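Local coordinates for putative flagellar motor switch protein FliN (Thermotoga maritima, PDB 1O6A), which probably forms part of the cytoplasmic C-ring of the flagellar motor, the switch complex that sets the direction of rotation, at residues P55-I58 and K63-A66. Sequence-based numbering, arbitrary orientation.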
loop_
_atom_site.group_PDB
_atom_site.type_symbol
_atom_site.label_atom_id
_atom_site.label_comp_id
_atom_site.label_asym_id
_atom_site.label_seq_id
_atom_site.Cartn_x
_atom_site.Cartn_y
_atom_site.Cartn_z
ATOM N N PRO A 55 -9.517 -6.580 -6.044
ATOM C CA PRO A 55 -9.566 -5.566 -4.994
ATOM C C PRO A 55 -8.157 -5.120 -4.563
ATOM O O PRO A 55 -7.176 -5.780 -4.926
ATOM C CB PRO A 55 -10.244 -6.324 -3.839
ATOM C CG PRO A 55 -9.766 -7.749 -4.021
ATOM C CD PRO A 55 -9.749 -7.934 -5.508
ATOM N N VAL A 56 -8.064 -4.009 -3.849
ATOM C CA VAL A 56 -6.787 -3.536 -3.311
ATOM C C VAL A 56 -6.500 -4.292 -2.032
ATOM O O VAL A 56 -7.419 -4.853 -1.405
ATOM C CB VAL A 56 -6.762 -2.017 -3.037
ATOM C CG1 VAL A 56 -6.958 -1.280 -4.350
ATOM C CG2 VAL A 56 -7.751 -1.600 -1.992
ATOM N N ASP A 57 -5.241 -4.356 -1.676
ATOM C CA ASP A 57 -4.839 -5.089 -0.487
ATOM C C ASP A 57 -4.732 -4.207 0.756
ATOM O O ASP A 57 -4.251 -3.078 0.682
ATOM C CB ASP A 57 -3.491 -5.743 -0.715
ATOM C CG ASP A 57 -3.502 -6.620 -1.962
ATOM O OD1 ASP A 57 -4.379 -7.510 -2.011
ATOM O OD2 ASP A 57 -2.795 -6.396 -2.970
ATOM N N ILE A 58 -5.105 -4.772 1.906
ATOM C CA ILE A 58 -5.093 -4.026 3.155
ATOM C C ILE A 58 -4.231 -4.773 4.134
ATOM O O ILE A 58 -4.536 -5.910 4.460
ATOM C CB ILE A 58 -6.518 -3.922 3.728
ATOM C CG1 ILE A 58 -7.450 -3.236 2.723
ATOM C CG2 ILE A 58 -6.511 -3.191 5.058
ATOM C CD1 ILE A 58 -8.880 -3.526 2.988
ATOM N N LYS A 63 0.980 -7.393 7.425
ATOM C CA LYS A 63 0.281 -8.673 7.229
ATOM C C LYS A 63 -1.014 -8.426 6.461
ATOM O O LYS A 63 -1.762 -7.542 6.799
ATOM C CB LYS A 63 -0.068 -9.299 8.594
ATOM C CG LYS A 63 1.139 -9.571 9.484
ATOM C CD LYS A 63 1.969 -10.750 8.997
ATOM C CE LYS A 63 3.192 -10.968 9.936
ATOM N NZ LYS A 63 4.210 -11.921 9.365
ATOM N N LEU A 64 -1.264 -9.205 5.423
ATOM C CA LEU A 64 -2.475 -9.069 4.634
ATOM C C LEU A 64 -3.636 -9.618 5.428
ATOM O O LEU A 64 -3.664 -10.803 5.749
ATOM C CB LEU A 64 -2.334 -9.833 3.325
ATOM C CG LEU A 64 -3.550 -9.806 2.423
ATOM C CD1 LEU A 64 -3.742 -8.430 1.835
ATOM C CD2 LEU A 64 -3.386 -10.888 1.356
ATOM N N ILE A 65 -4.571 -8.766 5.825
ATOM C CA ILE A 65 -5.746 -9.294 6.543
ATOM C C ILE A 65 -7.054 -9.084 5.797
ATOM O O ILE A 65 -8.074 -9.678 6.152
ATOM C CB ILE A 65 -5.865 -8.731 7.947
ATOM C CG1 ILE A 65 -6.066 -7.245 7.930
ATOM C CG2 ILE A 65 -4.651 -9.091 8.859
ATOM C CD1 ILE A 65 -7.030 -6.838 8.997
ATOM N N ALA A 66 -7.035 -8.246 4.778
ATOM C CA ALA A 66 -8.257 -7.863 4.087
ATOM C C ALA A 66 -7.974 -7.327 2.696
ATOM O O ALA A 66 -6.826 -7.037 2.340
ATOM C CB ALA A 66 -9.013 -6.836 4.908
#
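Ile58 and Ala66 form an antiparallel hydrogen-bonded pair in the beta hairpin of strands 56-60 and 63-73, and a classic beta bulge places both Ile65 and Ala66 opposite Ile58. The Ile58 carbonyl receives two N-H groups: Ile58 O lies 3.2 Å from Ile65 N, which approaches nearly in line with the C=O bond, and 3.4 Å from Ala66 N in a weak bond. The return bond is shorter, with Ile58 N 2.9 Å from Ala66 O. The axes of segments 56-58 and 63-66 diverge strongly from antiparallel, at 111°.

Ile58 and Ala66 project from the same face of the sheet. With CG1 beside the backbone N (chi1 -59°) and the chain then extended, Ile58 runs alongside the Ala66 carbonyl, and its CD1 packs 3.8 Å from Ala66 CB. Within the sheet Ile58 also touches Val23 and Ala66 touches Ile84, while Ile46 of the second subunit packs on Ile58, so the hairpin also contributes to the dimer contact. Ile65, at the bulge, packs on Arg90 and Leu93 of helix 87-94.

Asp57 carries its carboxylate to a salt bridge with Lys50, leaving its methylene to meet Leu64. Leu64 CG is anti to its own N (chi1 178°), and one methyl, CD1, lies 3.7 Å from both Asp57 CB and Ile58 O.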